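Local coordinates for protein creatinine amidohydrolase (Nostoc punctiforme PCC 73102, PDB 3NO4) that probably hydrolyses carbon-nitrogen bonds of amides other than peptides, as a metal-dependent member of the creatininase superfamily, at residues L34-E48 with A118-N132. Numbering follows the deposited sequence.
Sequences LQQSKGIIFPIGSTE and AGFSKFYFINGHGGN
I40 and F42 of strand 39-44 pack against F123 and F125 of the parallel strand 122-127, on the face where helix 101-118 packs on F42 and F123, and F140 of helix 132-150 meets F125. The I40 chi1 of -175° sets CG2 between the backbone N and carbonyl carbon, from where it reaches F123 CD2 at 3.5 Å. The F42 and F125 rings run side by side, their planes 23° apart but slid so far that they barely overlap; F42 CB touches F125 CD2 at 3.7 Å. On the other face, I41 CG2 touches I126 CD1. Backbone bonds knit this buried centre together, I40 O accepting from Y124 N and F42 O from I126 N.

Packing continues to F120, where L34 CD2 sits over the middle of the ring, 3.6 Å from its centroid. Beyond it the contact loosens: K38 O is still gripped by S121 N and K122 N, but its exposed side chain merely lays its aliphatic part along G119 and S121.

At the C-terminal ends, N132 ND2 reaches G45 O (2.9 Å) and N127 OD1. H129 N and N132 ND2 approach OD1 from opposite faces of the N127 amide, the former closing an Asx turn, while N127 ND2 bonds N164. This is a central strand pair of the parallel alpha/beta creatininase fold, ending beside its metal site: E48 lies about 4 Å (side chain to ion) from the nickel, and S46 and H129 touch its ligand D59.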
loop_
_atom_site.group_PDB
_atom_site.type_symbol
_atom_site.label_atom_id
_atom_site.label_comp_id
_atom_site.label_asym_id
_atom_site.label_seq_id
_atom_site.Cartn_x
_atom_site.Cartn_y
_atom_site.Cartn_z
ATOM N N LEU A 34 17.973 -1.158 -28.918
ATOM C CA LEU A 34 16.553 -0.810 -29.083
ATOM C C LEU A 34 16.125 -0.399 -30.495
ATOM O O LEU A 34 14.937 -0.437 -30.783
ATOM C CB LEU A 34 16.098 0.256 -28.068
ATOM C CG LEU A 34 15.936 -0.267 -26.629
ATOM C CD1 LEU A 34 15.818 0.859 -25.631
ATOM C CD2 LEU A 34 14.705 -1.168 -26.560
ATOM N N GLN A 35 17.073 -0.016 -31.356
ATOM C CA GLN A 35 16.772 0.170 -32.788
ATOM C C GLN A 35 16.420 -1.165 -33.479
ATOM O O GLN A 35 15.643 -1.159 -34.411
ATOM C CB GLN A 35 17.952 0.831 -33.530
ATOM C CG GLN A 35 18.357 2.236 -33.033
ATOM C CD GLN A 35 17.243 3.295 -33.200
ATOM O OE1 GLN A 35 16.765 3.829 -32.212
ATOM N NE2 GLN A 35 16.835 3.591 -34.454
ATOM N N GLN A 36 17.017 -2.275 -33.008
ATOM C CA GLN A 36 16.885 -3.606 -33.620
ATOM C C GLN A 36 15.810 -4.463 -32.926
ATOM O O GLN A 36 15.158 -5.262 -33.565
ATOM C CB GLN A 36 18.234 -4.349 -33.560
ATOM C CG GLN A 36 19.448 -3.567 -34.059
ATOM C CD GLN A 36 19.252 -3.091 -35.464
ATOM O OE1 GLN A 36 18.374 -3.582 -36.177
ATOM N NE2 GLN A 36 20.048 -2.113 -35.876
ATOM N N SER A 37 15.640 -4.308 -31.613
ATOM C CA SER A 37 14.719 -5.164 -30.859
ATOM C C SER A 37 14.110 -4.468 -29.677
ATOM O O SER A 37 14.758 -3.627 -29.094
ATOM C CB SER A 37 15.457 -6.414 -30.357
ATOM O OG SER A 37 14.582 -7.251 -29.596
ATOM N N LYS A 38 12.865 -4.832 -29.328
ATOM C CA LYS A 38 12.214 -4.317 -28.125
ATOM C C LYS A 38 12.071 -5.393 -27.036
ATOM O O LYS A 38 11.367 -5.168 -26.046
ATOM C CB LYS A 38 10.841 -3.682 -28.459
ATOM C CG LYS A 38 10.787 -2.747 -29.705
ATOM C CD LYS A 38 11.785 -1.573 -29.617
ATOM C CE LYS A 38 11.749 -0.663 -30.867
ATOM N NZ LYS A 38 12.326 0.652 -30.524
ATOM N N GLY A 39 12.796 -6.512 -27.180
ATOM C CA GLY A 39 12.729 -7.611 -26.238
ATOM C C GLY A 39 13.843 -7.598 -25.194
ATOM O O GLY A 39 14.944 -7.102 -25.433
ATOM N N ILE A 40 13.518 -8.102 -24.011
ATOM C CA ILE A 40 14.448 -8.282 -22.917
ATOM C C ILE A 40 14.028 -9.536 -22.120
ATOM O O ILE A 40 12.816 -9.806 -21.940
ATOM C CB ILE A 40 14.497 -7.006 -21.988
ATOM C CG1 ILE A 40 15.562 -7.162 -20.906
ATOM C CG2 ILE A 40 13.121 -6.719 -21.395
ATOM C CD1 ILE A 40 16.075 -5.810 -20.269
ATOM N N ILE A 41 15.032 -10.298 -21.698
ATOM C CA ILE A 41 14.864 -11.513 -20.891
ATOM C C ILE A 41 15.245 -11.159 -19.462
ATOM O O ILE A 41 16.310 -10.534 -19.250
ATOM C CB ILE A 41 15.720 -12.665 -21.382
ATOM C CG1 ILE A 41 15.256 -13.078 -22.775
ATOM C CG2 ILE A 41 15.650 -13.867 -20.397
ATOM C CD1 ILE A 41 16.164 -14.076 -23.448
ATOM N N PHE A 42 14.343 -11.442 -18.516
ATOM C CA PHE A 42 14.673 -11.451 -17.094
ATOM C C PHE A 42 14.749 -12.857 -16.528
ATOM O O PHE A 42 13.754 -13.572 -16.592
ATOM C CB PHE A 42 13.691 -10.616 -16.278
ATOM C CG PHE A 42 13.984 -9.165 -16.351
ATOM C CD1 PHE A 42 14.982 -8.616 -15.558
ATOM C CD2 PHE A 42 13.305 -8.350 -17.245
ATOM C CE1 PHE A 42 15.306 -7.273 -15.651
ATOM C CE2 PHE A 42 13.602 -6.979 -17.345
ATOM C CZ PHE A 42 14.627 -6.450 -16.549
ATOM N N PRO A 43 15.918 -13.254 -15.970
ATOM C CA PRO A 43 15.896 -14.490 -15.186
ATOM C C PRO A 43 15.258 -14.180 -13.834
ATOM O O PRO A 43 15.587 -13.145 -13.232
ATOM C CB PRO A 43 17.378 -14.870 -15.049
ATOM C CG PRO A 43 18.169 -13.825 -15.699
ATOM C CD PRO A 43 17.274 -12.684 -16.034
ATOM N N ILE A 44 14.338 -15.023 -13.399
ATOM C CA ILE A 44 13.729 -14.904 -12.084
ATOM C C ILE A 44 13.782 -16.232 -11.359
ATOM O O ILE A 44 13.334 -17.235 -11.874
ATOM C CB ILE A 44 12.301 -14.267 -12.083
ATOM C CG1 ILE A 44 11.785 -14.079 -10.641
ATOM C CG2 ILE A 44 11.311 -15.073 -12.911
ATOM C CD1 ILE A 44 10.483 -13.211 -10.533
ATOM N N GLY A 45 14.370 -16.232 -10.172
ATOM C CA GLY A 45 14.359 -17.409 -9.303
ATOM C C GLY A 45 13.855 -17.137 -7.892
ATOM O O GLY A 45 12.777 -16.531 -7.681
ATOM N N SER A 46 14.626 -17.630 -6.932
ATOM C CA SER A 46 14.245 -17.652 -5.536
ATOM C C SER A 46 15.449 -17.989 -4.689
ATOM O O SER A 46 16.425 -18.588 -5.186
ATOM C CB SER A 46 13.147 -18.712 -5.303
ATOM O OG SER A 46 12.606 -18.574 -4.005
ATOM N N THR A 47 15.368 -17.628 -3.423
ATOM C CA THR A 47 16.381 -17.934 -2.414
ATOM C C THR A 47 15.638 -18.745 -1.355
ATOM O O THR A 47 14.960 -18.181 -0.523
ATOM C CB THR A 47 16.975 -16.635 -1.846
ATOM O OG1 THR A 47 17.525 -15.880 -2.928
ATOM C CG2 THR A 47 18.067 -16.902 -0.771
ATOM N N GLU A 48 15.711 -20.081 -1.453
ATOM C CA GLU A 48 14.895 -20.954 -0.598
ATOM C C GLU A 48 15.542 -22.306 -0.429
ATOM O O GLU A 48 16.202 -22.811 -1.355
ATOM C CB GLU A 48 13.494 -21.165 -1.222
ATOM C CG GLU A 48 13.546 -21.752 -2.651
ATOM C CD GLU A 48 12.233 -21.858 -3.324
ATOM O OE1 GLU A 48 11.491 -20.845 -3.358
ATOM O OE2 GLU A 48 11.953 -22.946 -3.858
ATOM N N ALA A 118 11.508 3.455 -21.858
ATOM C CA ALA A 118 12.664 3.441 -22.767
ATOM C C ALA A 118 12.342 2.822 -24.127
ATOM O O ALA A 118 13.104 2.992 -25.051
ATOM C CB ALA A 118 13.842 2.661 -22.105
ATOM N N GLY A 119 11.232 2.096 -24.255
ATOM C CA GLY A 119 10.835 1.482 -25.521
ATOM C C GLY A 119 10.831 -0.043 -25.552
ATOM O O GLY A 119 10.486 -0.617 -26.593
ATOM N N PHE A 120 11.199 -0.707 -24.443
ATOM C CA PHE A 120 11.093 -2.171 -24.363
ATOM C C PHE A 120 9.586 -2.531 -24.321
ATOM O O PHE A 120 8.780 -1.849 -23.678
ATOM C CB PHE A 120 11.817 -2.754 -23.135
ATOM C CG PHE A 120 13.294 -2.752 -23.237
ATOM C CD1 PHE A 120 13.974 -3.814 -23.897
ATOM C CD2 PHE A 120 14.048 -1.708 -22.684
ATOM C CE1 PHE A 120 15.348 -3.808 -24.001
ATOM C CE2 PHE A 120 15.446 -1.705 -22.779
ATOM C CZ PHE A 120 16.105 -2.752 -23.413
ATOM N N SER A 121 9.201 -3.553 -25.072
ATOM C CA SER A 121 7.813 -3.990 -25.081
ATOM C C SER A 121 7.567 -5.520 -25.043
ATOM O O SER A 121 6.424 -5.945 -24.892
ATOM C CB SER A 121 7.113 -3.347 -26.285
ATOM O OG SER A 121 7.564 -3.919 -27.479
ATOM N N LYS A 122 8.619 -6.321 -25.154
ATOM C CA LYS A 122 8.515 -7.760 -25.033
ATOM C C LYS A 122 9.368 -8.193 -23.854
ATOM O O LYS A 122 10.596 -8.228 -23.967
ATOM C CB LYS A 122 8.966 -8.402 -26.342
ATOM C CG LYS A 122 8.056 -8.073 -27.550
ATOM C CD LYS A 122 6.871 -9.038 -27.655
ATOM C CE LYS A 122 6.170 -8.949 -29.021
ATOM N NZ LYS A 122 5.087 -9.976 -29.156
ATOM N N PHE A 123 8.709 -8.498 -22.727
ATOM C CA PHE A 123 9.358 -8.916 -21.487
ATOM C C PHE A 123 9.172 -10.423 -21.253
ATOM O O PHE A 123 8.036 -10.887 -20.979
ATOM C CB PHE A 123 8.803 -8.136 -20.303
ATOM C CG PHE A 123 9.087 -6.696 -20.363
ATOM C CD1 PHE A 123 8.285 -5.838 -21.146
ATOM C CD2 PHE A 123 10.131 -6.150 -19.648
ATOM C CE1 PHE A 123 8.539 -4.488 -21.205
ATOM C CE2 PHE A 123 10.405 -4.792 -19.721
ATOM C CZ PHE A 123 9.597 -3.956 -20.484
ATOM N N TYR A 124 10.256 -11.176 -21.409
ATOM C CA TYR A 124 10.263 -12.664 -21.313
ATOM C C TYR A 124 10.967 -13.064 -20.016
ATOM O O TYR A 124 12.200 -12.869 -19.885
ATOM C CB TYR A 124 10.983 -13.239 -22.535
ATOM C CG TYR A 124 10.778 -14.702 -22.790
ATOM C CD1 TYR A 124 9.564 -15.176 -23.247
ATOM C CD2 TYR A 124 11.816 -15.625 -22.608
ATOM C CE1 TYR A 124 9.373 -16.526 -23.525
ATOM C CE2 TYR A 124 11.630 -16.977 -22.890
ATOM C CZ TYR A 124 10.396 -17.413 -23.337
ATOM O OH TYR A 124 10.187 -18.726 -23.615
ATOM N N PHE A 125 10.177 -13.452 -19.015
ATOM C CA PHE A 125 10.683 -13.832 -17.699
ATOM C C PHE A 125 10.949 -15.329 -17.726
ATOM O O PHE A 125 9.996 -16.108 -17.831
ATOM C CB PHE A 125 9.699 -13.538 -16.579
ATOM C CG PHE A 125 9.524 -12.071 -16.317
ATOM C CD1 PHE A 125 8.708 -11.301 -17.133
ATOM C CD2 PHE A 125 10.249 -11.444 -15.311
ATOM C CE1 PHE A 125 8.566 -9.866 -16.878
ATOM C CE2 PHE A 125 10.110 -10.052 -15.071
ATOM C CZ PHE A 125 9.266 -9.292 -15.869
ATOM N N ILE A 126 12.218 -15.718 -17.579
ATOM C CA ILE A 126 12.583 -17.140 -17.547
ATOM C C ILE A 126 12.680 -17.461 -16.093
ATOM O O ILE A 126 13.564 -16.960 -15.383
ATOM C CB ILE A 126 13.866 -17.441 -18.256
ATOM C CG1 ILE A 126 13.678 -17.247 -19.771
ATOM C CG2 ILE A 126 14.319 -18.871 -17.964
ATOM C CD1 ILE A 126 15.014 -17.313 -20.587
ATOM N N ASN A 127 11.747 -18.297 -15.649
ATOM C CA ASN A 127 11.500 -18.516 -14.234
ATOM C C ASN A 127 12.005 -19.896 -13.765
ATOM O O ASN A 127 11.878 -20.887 -14.465
ATOM C CB ASN A 127 10.012 -18.344 -13.967
ATOM C CG ASN A 127 9.624 -18.662 -12.539
ATOM O OD1 ASN A 127 10.262 -18.202 -11.584
ATOM N ND2 ASN A 127 8.554 -19.425 -12.387
ATOM N N GLY A 128 12.560 -19.923 -12.554
ATOM C CA GLY A 128 13.065 -21.127 -11.925
ATOM C C GLY A 128 12.278 -21.625 -10.723
ATOM O O GLY A 128 12.629 -22.656 -10.194
ATOM N N HIS A 129 11.252 -20.882 -10.269
ATOM C CA HIS A 129 10.526 -21.167 -9.028
ATOM C C HIS A 129 9.010 -21.141 -9.294
ATOM O O HIS A 129 8.458 -20.082 -9.579
ATOM C CB HIS A 129 10.911 -20.133 -7.937
ATOM C CG HIS A 129 10.141 -20.289 -6.665
ATOM N ND1 HIS A 129 10.010 -21.504 -6.028
ATOM C CD2 HIS A 129 9.446 -19.393 -5.923
ATOM C CE1 HIS A 129 9.231 -21.358 -4.967
ATOM N NE2 HIS A 129 8.899 -20.079 -4.869
ATOM N N GLY A 130 8.377 -22.309 -9.236
ATOM C CA GLY A 130 6.919 -22.489 -9.364
ATOM C C GLY A 130 6.085 -21.519 -8.545
ATOM O O GLY A 130 5.085 -21.018 -9.033
ATOM N N GLY A 131 6.545 -21.205 -7.332
ATOM C CA GLY A 131 5.859 -20.289 -6.435
ATOM C C GLY A 131 5.753 -18.864 -6.944
ATOM O O GLY A 131 4.900 -18.134 -6.479
ATOM N N ASN A 132 6.629 -18.474 -7.879
ATOM C CA ASN A 132 6.546 -17.171 -8.519
ATOM C C ASN A 132 5.454 -17.082 -9.571
ATOM O O ASN A 132 5.110 -15.989 -9.943
ATOM C CB ASN A 132 7.834 -16.759 -9.240
ATOM C CG ASN A 132 9.022 -16.575 -8.337
ATOM O OD1 ASN A 132 8.906 -16.164 -7.191
ATOM N ND2 ASN A 132 10.195 -16.828 -8.888
#